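Local structure of viral structural protein 4 (Bombyx mori cytoplasmic polyhedrosis virus, 6TZ0) at residues 397-402 with 463-468; 387-392 with 404-409; 380-385 with 486-491; 345-350 with 482-487; 451-456 with 534-539. The protein binds GTP, probably through a P-loop-type domain, and packs against the viral RNA-dependent RNA polymerase, probably assisting transcription. One frame throughout, in Å; residues are numbered along the deposited sequence.

Contact 1 (397-402 with 463-468); sequences EEPSFA and ADTHSE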
# COMPACT_ATOMS: atom_id res chain seq x y z
N GLU B 397 39.59 17.08 -14.04
CA GLU B 397 39.23 16.10 -13.02
C GLU B 397 38.32 16.70 -11.95
O GLU B 397 37.35 16.06 -11.53
CB GLU B 397 40.49 15.53 -12.38
CG GLU B 397 40.22 14.44 -11.37
CD GLU B 397 41.47 13.98 -10.65
OE1 GLU B 397 42.55 14.56 -10.92
OE2 GLU B 397 41.38 13.06 -9.82
N GLU B 398 38.62 17.91 -11.50
CA GLU B 398 37.76 18.64 -10.57
C GLU B 398 37.33 19.95 -11.22
O GLU B 398 37.97 20.99 -11.02
CB GLU B 398 38.47 18.90 -9.24
CG GLU B 398 38.72 17.65 -8.43
CD GLU B 398 39.35 17.94 -7.09
OE1 GLU B 398 39.69 19.12 -6.83
OE2 GLU B 398 39.50 17.00 -6.28
N PRO B 399 36.25 19.94 -12.00
CA PRO B 399 35.80 21.17 -12.64
C PRO B 399 34.94 21.99 -11.70
O PRO B 399 34.48 21.53 -10.66
CB PRO B 399 34.98 20.65 -13.83
CG PRO B 399 34.46 19.36 -13.35
CD PRO B 399 35.49 18.77 -12.46
N SER B 400 34.72 23.24 -12.09
CA SER B 400 33.96 24.17 -11.27
C SER B 400 32.46 23.94 -11.47
O SER B 400 32.02 23.52 -12.53
CB SER B 400 34.32 25.61 -11.62
OG SER B 400 33.56 26.52 -10.84
N PHE B 401 31.70 24.22 -10.42
CA PHE B 401 30.24 24.14 -10.45
C PHE B 401 29.62 25.45 -9.98
O PHE B 401 28.48 25.44 -9.51
CB PHE B 401 29.74 22.98 -9.60
CG PHE B 401 30.10 21.62 -10.14
CD1 PHE B 401 29.32 21.01 -11.11
CD2 PHE B 401 31.22 20.96 -9.67
CE1 PHE B 401 29.65 19.76 -11.59
CE2 PHE B 401 31.56 19.71 -10.16
CZ PHE B 401 30.77 19.11 -11.12
N ALA B 402 30.36 26.55 -10.06
CA ALA B 402 29.85 27.83 -9.59
C ALA B 402 28.77 28.34 -10.54
O ALA B 402 28.84 28.13 -11.75
CB ALA B 402 30.98 28.84 -9.49
N ALA B 463 26.18 8.40 -11.06
CA ALA B 463 26.53 9.66 -10.41
C ALA B 463 28.05 9.73 -10.33
O ALA B 463 28.66 9.41 -9.31
CB ALA B 463 25.89 9.77 -9.04
N ASP B 464 28.67 10.15 -11.42
CA ASP B 464 30.09 10.45 -11.46
C ASP B 464 30.26 11.96 -11.36
O ASP B 464 29.28 12.70 -11.24
CB ASP B 464 30.71 9.88 -12.74
CG ASP B 464 30.74 8.37 -12.75
OD1 ASP B 464 30.78 7.77 -11.65
OD2 ASP B 464 30.72 7.78 -13.84
N THR B 465 31.50 12.43 -11.39
CA THR B 465 31.72 13.86 -11.23
C THR B 465 31.31 14.65 -12.47
O THR B 465 30.99 15.84 -12.34
CB THR B 465 33.18 14.14 -10.86
OG1 THR B 465 33.38 15.55 -10.76
CG2 THR B 465 34.13 13.56 -11.88
N HIS B 466 31.29 14.04 -13.64
CA HIS B 466 30.83 14.71 -14.85
C HIS B 466 29.42 14.29 -15.23
O HIS B 466 28.96 14.62 -16.32
CB HIS B 466 31.78 14.43 -16.00
CG HIS B 466 33.17 14.94 -15.77
ND1 HIS B 466 34.16 14.16 -15.21
CD2 HIS B 466 33.71 16.16 -15.97
CE1 HIS B 466 35.26 14.88 -15.11
NE2 HIS B 466 35.02 16.09 -15.56
N SER B 467 28.74 13.56 -14.35
CA SER B 467 27.38 13.14 -14.60
C SER B 467 26.44 14.33 -14.57
O SER B 467 26.74 15.38 -14.01
CB SER B 467 26.94 12.11 -13.56
OG SER B 467 25.62 11.69 -13.81
N GLU B 468 25.28 14.15 -15.19
CA GLU B 468 24.31 15.24 -15.26
C GLU B 468 23.56 15.38 -13.95
O GLU B 468 23.22 16.50 -13.54
CB GLU B 468 23.37 15.01 -16.44
CG GLU B 468 22.48 16.17 -16.77
CD GLU B 468 21.64 15.92 -18.01
OE1 GLU B 468 21.81 14.86 -18.63
OE2 GLU B 468 20.82 16.79 -18.36

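Contact 2 (387-392 with 404-409); sequences GRWLAK and DYVLSL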
# COMPACT_ATOMS: atom_id res chain seq x y z
N GLY B 387 25.18 20.64 -21.51
CA GLY B 387 25.93 20.37 -22.73
C GLY B 387 27.05 21.36 -22.96
O GLY B 387 28.18 20.97 -23.27
N ARG B 388 26.77 22.65 -22.78
CA ARG B 388 27.81 23.66 -22.93
C ARG B 388 28.81 23.65 -21.78
O ARG B 388 29.92 24.15 -21.94
CB ARG B 388 27.19 25.05 -23.08
CG ARG B 388 26.35 25.23 -24.33
CD ARG B 388 25.91 26.66 -24.47
NE ARG B 388 25.05 26.92 -25.62
CZ ARG B 388 23.75 27.15 -25.53
NH1 ARG B 388 23.16 27.20 -24.34
NH2 ARG B 388 23.04 27.37 -26.62
N TRP B 389 28.43 23.09 -20.63
CA TRP B 389 29.39 22.87 -19.56
C TRP B 389 30.33 21.71 -19.90
O TRP B 389 31.55 21.83 -19.78
CB TRP B 389 28.65 22.57 -18.27
CG TRP B 389 29.53 22.30 -17.11
CD1 TRP B 389 30.23 23.20 -16.37
CD2 TRP B 389 29.87 21.01 -16.58
NE1 TRP B 389 30.94 22.57 -15.39
CE2 TRP B 389 30.74 21.22 -15.50
CE3 TRP B 389 29.49 19.71 -16.91
CZ2 TRP B 389 31.25 20.17 -14.75
CZ3 TRP B 389 29.99 18.67 -16.16
CH2 TRP B 389 30.86 18.91 -15.09
N LEU B 390 29.76 20.58 -20.31
CA LEU B 390 30.53 19.37 -20.56
C LEU B 390 31.36 19.47 -21.82
O LEU B 390 32.36 18.75 -21.96
CB LEU B 390 29.57 18.18 -20.63
CG LEU B 390 30.07 16.75 -20.73
CD1 LEU B 390 30.89 16.40 -19.52
CD2 LEU B 390 28.90 15.82 -20.84
N ALA B 391 31.02 20.37 -22.75
CA ALA B 391 31.88 20.59 -23.90
C ALA B 391 33.18 21.29 -23.53
O ALA B 391 34.14 21.23 -24.30
CB ALA B 391 31.14 21.40 -24.96
N LYS B 392 33.23 21.95 -22.38
CA LYS B 392 34.46 22.55 -21.86
C LYS B 392 35.14 21.68 -20.82
O LYS B 392 36.37 21.55 -20.84
CB LYS B 392 34.16 23.92 -21.25
CG LYS B 392 33.64 24.94 -22.22
CD LYS B 392 34.72 25.35 -23.20
CE LYS B 392 34.21 26.36 -24.20
NZ LYS B 392 33.92 27.67 -23.55
N ASP B 404 27.87 31.38 -11.45
CA ASP B 404 28.23 32.42 -12.41
C ASP B 404 29.05 31.87 -13.57
O ASP B 404 28.92 32.34 -14.70
CB ASP B 404 28.96 33.56 -11.70
CG ASP B 404 30.20 33.11 -10.96
OD1 ASP B 404 30.45 31.89 -10.84
OD2 ASP B 404 30.95 33.99 -10.48
N TYR B 405 29.86 30.83 -13.32
CA TYR B 405 30.63 30.21 -14.40
C TYR B 405 29.73 29.43 -15.35
O TYR B 405 29.84 29.56 -16.58
CB TYR B 405 31.71 29.31 -13.80
CG TYR B 405 32.49 28.51 -14.81
CD1 TYR B 405 33.32 29.13 -15.72
CD2 TYR B 405 32.44 27.12 -14.81
CE1 TYR B 405 34.05 28.40 -16.64
CE2 TYR B 405 33.16 26.38 -15.72
CZ TYR B 405 33.96 27.02 -16.63
OH TYR B 405 34.69 26.29 -17.53
N VAL B 406 28.83 28.61 -14.79
CA VAL B 406 27.86 27.86 -15.58
C VAL B 406 26.92 28.82 -16.31
O VAL B 406 26.54 28.58 -17.46
CB VAL B 406 27.10 26.88 -14.67
CG1 VAL B 406 26.01 26.15 -15.42
CG2 VAL B 406 28.06 25.89 -14.07
N LEU B 407 26.58 29.93 -15.67
CA LEU B 407 25.73 30.94 -16.30
C LEU B 407 26.47 31.67 -17.41
O LEU B 407 25.84 32.10 -18.38
CB LEU B 407 25.24 31.90 -15.23
CG LEU B 407 24.13 32.87 -15.59
CD1 LEU B 407 22.88 32.09 -15.89
CD2 LEU B 407 23.89 33.84 -14.45
N SER B 408 27.78 31.83 -17.28
CA SER B 408 28.58 32.42 -18.34
C SER B 408 28.75 31.46 -19.51
O SER B 408 29.00 31.89 -20.64
CB SER B 408 29.95 32.82 -17.81
OG SER B 408 30.69 31.68 -17.43
N LEU B 409 28.65 30.15 -19.26
CA LEU B 409 28.72 29.20 -20.36
C LEU B 409 27.40 29.00 -21.09
O LEU B 409 27.37 28.24 -22.05
CB LEU B 409 29.22 27.84 -19.86
CG LEU B 409 30.68 27.76 -19.44
CD1 LEU B 409 31.00 26.39 -18.88
CD2 LEU B 409 31.57 28.07 -20.62

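Contact 3 (380-385 with 486-491); sequences HLSSDA and IVEGHF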
# COMPACT_ATOMS: atom_id res chain seq x y z
N HIS B 380 18.02 31.19 -13.77
CA HIS B 380 17.45 30.59 -14.97
C HIS B 380 18.57 29.92 -15.77
O HIS B 380 19.34 30.60 -16.44
CB HIS B 380 16.72 31.63 -15.80
CG HIS B 380 16.18 31.09 -17.09
ND1 HIS B 380 16.83 31.23 -18.29
CD2 HIS B 380 15.07 30.37 -17.35
CE1 HIS B 380 16.13 30.65 -19.24
NE2 HIS B 380 15.06 30.11 -18.70
N LEU B 381 18.64 28.60 -15.68
CA LEU B 381 19.53 27.82 -16.52
C LEU B 381 18.84 27.48 -17.83
O LEU B 381 17.64 27.18 -17.85
CB LEU B 381 19.96 26.52 -15.83
CG LEU B 381 20.83 26.63 -14.58
CD1 LEU B 381 21.03 25.26 -13.99
CD2 LEU B 381 22.16 27.26 -14.92
N SER B 382 19.59 27.52 -18.93
CA SER B 382 19.07 27.14 -20.22
C SER B 382 18.94 25.63 -20.32
O SER B 382 19.31 24.88 -19.42
CB SER B 382 19.95 27.67 -21.34
OG SER B 382 19.48 27.22 -22.59
N SER B 383 18.41 25.17 -21.45
CA SER B 383 18.25 23.74 -21.66
C SER B 383 19.53 23.10 -22.16
O SER B 383 19.71 21.89 -22.02
CB SER B 383 17.11 23.48 -22.64
OG SER B 383 16.74 22.12 -22.60
N ASP B 384 20.44 23.90 -22.73
CA ASP B 384 21.76 23.44 -23.15
C ASP B 384 22.83 23.79 -22.13
O ASP B 384 23.97 24.03 -22.50
CB ASP B 384 22.11 24.03 -24.51
CG ASP B 384 21.29 23.46 -25.64
OD1 ASP B 384 20.86 22.29 -25.54
OD2 ASP B 384 21.06 24.18 -26.64
N ALA B 385 22.49 23.81 -20.84
CA ALA B 385 23.46 24.23 -19.84
C ALA B 385 24.50 23.15 -19.56
O ALA B 385 25.70 23.42 -19.57
CB ALA B 385 22.74 24.63 -18.55
N ILE B 486 14.85 28.19 -12.25
CA ILE B 486 14.01 27.75 -13.35
C ILE B 486 14.92 27.02 -14.32
O ILE B 486 15.79 27.64 -14.93
CB ILE B 486 13.28 28.91 -14.04
CG1 ILE B 486 12.27 29.54 -13.08
CG2 ILE B 486 12.58 28.43 -15.28
CD1 ILE B 486 11.72 30.83 -13.58
N VAL B 487 14.73 25.71 -14.44
CA VAL B 487 15.61 24.86 -15.22
C VAL B 487 14.82 24.30 -16.39
O VAL B 487 13.68 23.85 -16.22
CB VAL B 487 16.18 23.72 -14.35
CG1 VAL B 487 17.09 22.83 -15.16
CG2 VAL B 487 16.92 24.30 -13.16
N GLU B 488 15.40 24.35 -17.58
CA GLU B 488 14.79 23.81 -18.78
C GLU B 488 15.35 22.43 -19.09
O GLU B 488 16.49 22.11 -18.76
CB GLU B 488 15.04 24.75 -19.96
CG GLU B 488 14.52 26.14 -19.77
CD GLU B 488 14.90 27.04 -20.93
OE1 GLU B 488 15.60 26.56 -21.84
OE2 GLU B 488 14.50 28.22 -20.93
N GLY B 489 14.53 21.60 -19.73
CA GLY B 489 14.94 20.27 -20.10
C GLY B 489 14.46 19.91 -21.49
O GLY B 489 13.63 20.60 -22.07
N HIS B 490 15.02 18.83 -22.02
CA HIS B 490 14.62 18.38 -23.35
C HIS B 490 13.72 17.16 -23.36
O HIS B 490 12.96 17.00 -24.32
CB HIS B 490 15.84 18.06 -24.22
CG HIS B 490 16.57 19.27 -24.71
ND1 HIS B 490 17.81 19.64 -24.23
CD2 HIS B 490 16.22 20.22 -25.61
CE1 HIS B 490 18.21 20.73 -24.85
NE2 HIS B 490 17.26 21.11 -25.67
N PHE B 491 13.77 16.30 -22.35
CA PHE B 491 13.00 15.06 -22.40
C PHE B 491 12.77 14.52 -21.00
O PHE B 491 13.49 14.85 -20.06
CB PHE B 491 13.68 14.02 -23.30
CG PHE B 491 15.11 13.73 -22.96
CD1 PHE B 491 16.14 14.45 -23.54
CD2 PHE B 491 15.44 12.69 -22.10
CE1 PHE B 491 17.45 14.19 -23.24
CE2 PHE B 491 16.76 12.42 -21.81
CZ PHE B 491 17.76 13.17 -22.38

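Contact 4 (345-350 with 482-487); sequences INATLV and PRTLIV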
# COMPACT_ATOMS: atom_id res chain seq x y z
N ILE B 345 13.59 25.25 1.49
CA ILE B 345 14.91 25.84 1.33
C ILE B 345 15.17 26.19 -0.13
O ILE B 345 15.56 27.32 -0.45
CB ILE B 345 16.00 24.92 1.90
CG1 ILE B 345 15.85 24.83 3.42
CG2 ILE B 345 17.38 25.44 1.56
CD1 ILE B 345 16.73 23.81 4.07
N ASN B 346 14.94 25.25 -1.05
CA ASN B 346 15.14 25.49 -2.48
C ASN B 346 13.87 25.16 -3.25
O ASN B 346 13.28 24.10 -3.03
CB ASN B 346 16.30 24.66 -3.03
CG ASN B 346 17.61 24.99 -2.38
OD1 ASN B 346 18.25 24.13 -1.78
ND2 ASN B 346 18.03 26.25 -2.49
N ALA B 347 13.47 26.05 -4.15
CA ALA B 347 12.30 25.87 -4.99
C ALA B 347 12.72 25.91 -6.45
O ALA B 347 13.44 26.82 -6.86
CB ALA B 347 11.24 26.93 -4.71
N THR B 348 12.27 24.93 -7.23
CA THR B 348 12.72 24.79 -8.61
C THR B 348 11.53 24.43 -9.49
O THR B 348 10.72 23.58 -9.11
CB THR B 348 13.82 23.73 -8.71
OG1 THR B 348 14.87 24.03 -7.79
CG2 THR B 348 14.41 23.68 -10.11
N LEU B 349 11.42 25.08 -10.64
CA LEU B 349 10.42 24.74 -11.65
C LEU B 349 11.13 24.15 -12.85
O LEU B 349 11.98 24.81 -13.46
CB LEU B 349 9.62 25.97 -12.07
CG LEU B 349 8.49 25.71 -13.07
CD1 LEU B 349 7.41 24.89 -12.40
CD2 LEU B 349 7.93 27.00 -13.63
N VAL B 350 10.78 22.92 -13.21
CA VAL B 350 11.31 22.28 -14.41
C VAL B 350 10.31 22.48 -15.54
O VAL B 350 9.13 22.14 -15.41
CB VAL B 350 11.58 20.79 -14.17
CG1 VAL B 350 12.08 20.14 -15.45
CG2 VAL B 350 12.59 20.62 -13.08
N PRO B 482 21.18 31.03 -6.56
CA PRO B 482 19.94 31.63 -6.04
C PRO B 482 18.98 30.58 -5.51
O PRO B 482 19.08 29.39 -5.82
CB PRO B 482 19.36 32.35 -7.26
CG PRO B 482 20.51 32.61 -8.11
CD PRO B 482 21.42 31.44 -7.95
N ARG B 483 18.06 31.04 -4.68
CA ARG B 483 17.13 30.14 -4.00
C ARG B 483 16.12 29.55 -4.96
O ARG B 483 15.83 28.34 -4.92
CB ARG B 483 16.43 30.89 -2.87
CG ARG B 483 15.40 30.06 -2.17
CD ARG B 483 14.67 30.81 -1.10
NE ARG B 483 13.63 29.97 -0.54
CZ ARG B 483 12.39 29.91 -1.01
NH1 ARG B 483 12.04 30.66 -2.04
NH2 ARG B 483 11.50 29.11 -0.44
N THR B 484 15.55 30.37 -5.83
CA THR B 484 14.54 29.93 -6.78
C THR B 484 15.18 29.78 -8.15
O THR B 484 15.67 30.76 -8.71
CB THR B 484 13.37 30.90 -6.83
OG1 THR B 484 13.83 32.18 -7.27
CG2 THR B 484 12.76 31.07 -5.45
N LEU B 485 15.17 28.56 -8.68
CA LEU B 485 15.71 28.27 -10.00
C LEU B 485 14.60 27.90 -10.97
O LEU B 485 13.56 27.36 -10.59
CB LEU B 485 16.71 27.11 -9.96
CG LEU B 485 18.08 27.29 -9.34
CD1 LEU B 485 18.79 25.96 -9.28
CD2 LEU B 485 18.89 28.29 -10.14
N ILE B 486 14.85 28.19 -12.25
CA ILE B 486 14.01 27.75 -13.35
C ILE B 486 14.92 27.02 -14.32
O ILE B 486 15.79 27.64 -14.93
CB ILE B 486 13.28 28.91 -14.04
CG1 ILE B 486 12.27 29.54 -13.08
CG2 ILE B 486 12.58 28.43 -15.28
CD1 ILE B 486 11.72 30.83 -13.58
N VAL B 487 14.73 25.71 -14.44
CA VAL B 487 15.61 24.86 -15.22
C VAL B 487 14.82 24.30 -16.39
O VAL B 487 13.68 23.85 -16.22
CB VAL B 487 16.18 23.72 -14.35
CG1 VAL B 487 17.09 22.83 -15.16
CG2 VAL B 487 16.92 24.30 -13.16

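Contact 5 (451-456 with 534-539); sequences EMNEVL and YYRLLP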
# COMPACT_ATOMS: atom_id res chain seq x y z
N GLU B 451 21.10 5.10 -31.73
CA GLU B 451 22.50 5.40 -31.43
C GLU B 451 22.64 6.71 -30.66
O GLU B 451 23.49 6.83 -29.77
CB GLU B 451 23.29 5.43 -32.73
CG GLU B 451 23.40 4.07 -33.39
CD GLU B 451 23.99 4.13 -34.78
OE1 GLU B 451 24.11 5.24 -35.33
OE2 GLU B 451 24.32 3.06 -35.34
N MET B 452 21.79 7.69 -30.98
CA MET B 452 21.76 8.91 -30.19
C MET B 452 21.26 8.66 -28.77
O MET B 452 21.74 9.29 -27.82
CB MET B 452 20.89 9.95 -30.88
CG MET B 452 21.01 11.33 -30.28
SD MET B 452 22.65 12.03 -30.53
CE MET B 452 22.74 13.17 -29.16
N ASN B 453 20.33 7.72 -28.57
CA ASN B 453 19.94 7.36 -27.21
C ASN B 453 21.06 6.63 -26.48
O ASN B 453 21.18 6.77 -25.26
CB ASN B 453 18.68 6.49 -27.22
CG ASN B 453 17.45 7.26 -27.61
OD1 ASN B 453 17.33 8.44 -27.31
ND2 ASN B 453 16.50 6.59 -28.23
N GLU B 454 21.88 5.88 -27.21
CA GLU B 454 23.07 5.27 -26.60
C GLU B 454 24.09 6.31 -26.17
O GLU B 454 24.81 6.10 -25.19
CB GLU B 454 23.72 4.29 -27.57
CG GLU B 454 22.91 3.05 -27.85
CD GLU B 454 23.58 2.14 -28.85
OE1 GLU B 454 24.62 2.55 -29.42
OE2 GLU B 454 23.07 1.03 -29.09
N VAL B 455 24.20 7.42 -26.89
CA VAL B 455 25.14 8.44 -26.41
C VAL B 455 24.49 9.33 -25.36
O VAL B 455 25.19 9.98 -24.58
CB VAL B 455 25.73 9.25 -27.58
CG1 VAL B 455 24.80 10.29 -28.08
CG2 VAL B 455 27.07 9.86 -27.21
N LEU B 456 23.15 9.34 -25.26
CA LEU B 456 22.49 10.07 -24.18
C LEU B 456 22.52 9.31 -22.86
O LEU B 456 22.62 9.93 -21.80
CB LEU B 456 21.05 10.39 -24.55
CG LEU B 456 20.74 11.47 -25.58
CD1 LEU B 456 19.29 11.45 -25.94
CD2 LEU B 456 21.09 12.82 -25.03
N TYR B 534 14.66 14.27 -29.42
CA TYR B 534 14.06 14.72 -28.18
C TYR B 534 12.55 14.59 -28.21
O TYR B 534 11.94 14.31 -27.17
CB TYR B 534 14.46 16.17 -27.90
CG TYR B 534 15.92 16.37 -27.60
CD1 TYR B 534 16.71 15.34 -27.12
CD2 TYR B 534 16.51 17.60 -27.82
CE1 TYR B 534 18.04 15.54 -26.86
CE2 TYR B 534 17.84 17.81 -27.56
CZ TYR B 534 18.60 16.77 -27.08
OH TYR B 534 19.93 16.98 -26.82
N TYR B 535 11.93 14.78 -29.38
CA TYR B 535 10.50 14.51 -29.53
C TYR B 535 10.19 13.04 -29.29
O TYR B 535 9.19 12.71 -28.65
CB TYR B 535 10.03 14.94 -30.92
CG TYR B 535 8.59 14.56 -31.19
CD1 TYR B 535 7.56 15.26 -30.59
CD2 TYR B 535 8.28 13.50 -32.03
CE1 TYR B 535 6.25 14.91 -30.83
CE2 TYR B 535 6.97 13.15 -32.26
CZ TYR B 535 5.96 13.86 -31.66
OH TYR B 535 4.65 13.51 -31.89
N ARG B 536 11.04 12.15 -29.80
CA ARG B 536 10.87 10.73 -29.56
C ARG B 536 11.08 10.36 -28.09
O ARG B 536 10.59 9.33 -27.64
CB ARG B 536 11.81 9.95 -30.49
CG ARG B 536 11.71 8.43 -30.49
CD ARG B 536 12.51 7.84 -31.63
NE ARG B 536 12.50 6.38 -31.64
CZ ARG B 536 13.47 5.63 -31.13
NH1 ARG B 536 14.53 6.20 -30.58
NH2 ARG B 536 13.39 4.31 -31.17
N LEU B 537 11.75 11.21 -27.32
CA LEU B 537 11.89 10.95 -25.90
C LEU B 537 10.97 11.80 -25.01
O LEU B 537 11.00 11.63 -23.79
CB LEU B 537 13.33 11.16 -25.46
CG LEU B 537 14.36 10.19 -25.98
CD1 LEU B 537 15.70 10.69 -25.56
CD2 LEU B 537 14.08 8.81 -25.41
N LEU B 538 10.16 12.70 -25.57
CA LEU B 538 9.31 13.59 -24.78
C LEU B 538 7.86 13.48 -25.21
O LEU B 538 7.44 14.13 -26.19
CB LEU B 538 9.78 15.04 -24.89
CG LEU B 538 9.05 16.17 -24.16
CD1 LEU B 538 9.16 16.05 -22.66
CD2 LEU B 538 9.56 17.53 -24.60
N PRO B 539 7.05 12.69 -24.52
CA PRO B 539 5.60 12.75 -24.69
C PRO B 539 5.02 13.93 -23.93
O PRO B 539 5.73 14.70 -23.29
CB PRO B 539 5.12 11.43 -24.09
CG PRO B 539 6.29 10.58 -24.06
CD PRO B 539 7.46 11.45 -23.84

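Contact 1 (397-402 with 463-468)
Thr-465 meets the loop 397-402 at two places at once, and it does so as much with its backbone as with its side chain. Its carbonyl O lies 3.5 Å from Phe-401 CZ, at the edge of the phenyl ring and in its plane, so the rim of the aromatic group faces the oxygen. Its hydroxyl group approaches the other end of the loop: OG1 stands anti to the backbone N (chi1 178°) and comes within 4.1 Å of Glu-397 O, a loose approach, with CG2 of the same threonine equally far from that oxygen. His-466 follows, within a type I turn from Asp-464 to Ser-467, whose last residue N-caps helix 468-476. With CG beside the backbone N (chi1 -62°), its imidazole extends to the proline, where NE2 lies 4.0 Å from Pro-399 CG. The polar end of that ring is used just before the loop, in a hydrogen bond to Val-396 O, tying the turn to the chain leading in. Both segments are inter-helix loops near the surface. Helix 385-393 lies beside them, its Trp-389 touching Pro-399, Phe-401 and His-466, while Phe-471 and Met-474 of helix 468-476 pack on Phe-401.

Contact 2 (387-392 with 404-409)
Leu-409 CG, anti to the carbonyl carbon (chi1 -70°), heads a side chain whose CD1 meets Trp-389, while Trp-389 CG stands anti to its own backbone N (chi1 179°). The leucine carries the largest share of the contact, and its two methyls are divided. CD1 lies against the tryptophan, 3.9 Å from Trp-389 CA and 4.1 Å from Trp-389 CD1. CD2 faces the lysine instead, 3.8 Å from Lys-392 NZ. The same indole carbon, Trp-389 CD1, also receives Val-406 CG2 at 4.2 Å, and Tyr-405 CE2 stands a little farther off, so one corner of the five-membered ring gathers three apolar groups. On the flank, the aliphatic stem of Arg-388 passes Leu-409 O, which accepts from Asn-414 ND2; beyond it, Arg-388 NE donates to the carbonyl of Asn-414. Trp-389 NE1, likewise, is satisfied by Ser-400 O. The short helical segments run at 99° to each other, with axes 9.9 Å apart. This is mainly apolar packing of helix 385-393 against the C-terminal end of helix 403-408, beside a P-loop-type nucleotide site: the side chain of Arg-388 is about 7 Å from those of Lys-355 and Thr-360, which belong to GTP sites not occupied here.

Contact 3 (380-385 with 486-491)
His-380 and Glu-488 are joined by the clearest polar link between the two segments, a histidine-carboxylate hydrogen bond of 3.0 Å from His-380 NE2 to Glu-488 OE2. It is bent, with 131° at the hydrogen. The carboxylate is met from above its plane, 44° out, and the two flat groups stand 75° apart. The glutamate chain, extended beyond CG, puts OE2 at His-380; the other oxygen, OE1, lies 3.5 Å from Ser-383 CB. In the backbone, a weak bond from Leu-381 N to Ile-486 O, 3.1 Å, lies near the end of the parallel pairing of strands 378-381 and 484-489, and His-380 CA adds a CH contact to the same carbonyl. Beyond the strand the first segment turns, and there His-490 takes over. Ser-383 OG sits 3.0 Å above the centre of its imidazole, with Ser-383 CB over the same face in a CH-pi contact, while Asp-384 OD1 approaches the edge, 3.2 Å from His-490 CE1. Tyr-534 stacks on the opposite face, so that the imidazole is enclosed by a serine and a phenol. On one face of the sheet His-380 CD2 packs 3.8 Å from Ile-486 CG2; on the other, Leu-381 CD1 and Val-487 CG2 make an apolar contact at 4.3 Å. Strand 378-381 closes one side of the parallel sheet. Helix 359-374 covers the side of His-380, Ile-486 and Glu-488, bringing GTP-binding Thr-360 against the glutamate, and Tyr-472 of helix 468-476 covers that of Leu-381 and Val-487.

Contact 4 (345-350 with 482-487)
Arg-483 reaches across to Ile-345 with a side chain that can be followed atom by atom. From CB the chain leaves with CG anti to the backbone N (chi1 176°), which brings CG to 3.2 Å from Ile-345 O. The chain then stays extended to NE. CD remains beside that carbonyl, and NE comes back to 3.3 Å from Ile-345 O, so the aliphatic stem travels past one oxygen without leaving it. At the tip the guanidinium turns to other carbonyls, NH2 bonding to Val-344 O and NH1 to Val-339 O; the charged end thus closes over the chain that leads from helix 326-340 into strand 347-353. The two strands pair in parallel. Their rungs are Leu-485 N to Ala-347 O, Leu-349 N to Leu-485 O and Val-487 N to Leu-349 O, each 3.1 Å and close to straight, after a weak first rung of 3.4 Å from Ala-347 N to Arg-483 O. CA-H...O contacts fill in beside them. On one face Thr-348 and Leu-485 lie side by side and point the same way, with Thr-348 CG2 4.1 Å from Leu-485 CB and 4.0 Å from Val-487 CG2. Ala-347, Thr-484, Leu-349 and Ile-486 occupy the other face. Central strand 347-353 leads into a P-loop pattern that overlaps the GTP-binding residues, and the parallel strand order 2-3-1-4-5 is consistent with a P-loop nucleotide-binding fold. The pair lies between strands 378-381 and 504-507. Helix 326-340 packs on Ala-347 and Leu-349, and the polymerase chain's Phe-627 reaches Ile-345 at the N-terminal end of the pairing.

Contact 5 (451-456 with 534-539)
Leu-456 and Leu-537 supply the apolar part of this contact, reaching toward each other tip to tip, with 3.7 Å between Leu-456 CD1 and Leu-537 CD1. The same methyl of Leu-456 stands at the edge of the Tyr-534 ring, near its plane, 4.4 Å from Tyr-534 CE1. Polar groups meet carbon next. Asn-453, whose CG lies beside the backbone N (chi1 -71°), slides past Leu-537 in the opposite direction, its amide lying against the leucine's branched end. Toward Arg-536 the same amide makes an approach that is doubtful as modelled: Asn-453 ND2 and Arg-536 NH1, two donors, face each other at the guanidinium edge, with the two planes 15° apart, and nothing rests on which amide atom is the oxygen. The arginine finds its charge partner within the helix that carries the asparagine, since NH2 forms a salt bridge with Asp-450 OD1; its extended chain from CG to NE spans the gap between the helices. Helix 442-457 thus rests on the end of helix 524-537, with helix 417-427 behind Leu-456 and Met-452. Thr-367 of the polymerase chain packs on Asn-453, Arg-536 and Leu-537, while the side chain of Tyr-534 is about 4 Å from that of GTP-binding Lys-355.

How the contacts relate
Taken together, the five contacts illustrate how chemistry follows position in a nucleotide-binding fold. Contacts 3 and 4 are buried and share strand 484-489, one on each side of it, but contact 4 relies on regular backbone bonding and contact 3 mainly on side chains near the GTP site. Contact 5 is also buried, joins two helices, and touches contact 3 through the His-490 and Tyr-534 pair. Contacts 1 and 2 lie farther from the chain's centre: contact 1 is a surface meeting of loops with loose van der Waals contacts, contact 2 a partly buried, mainly apolar packing of a helix against another's C-terminal end. Trp-389 connects these two, and contact 2 abuts contact 3 through Val-406 and Leu-381.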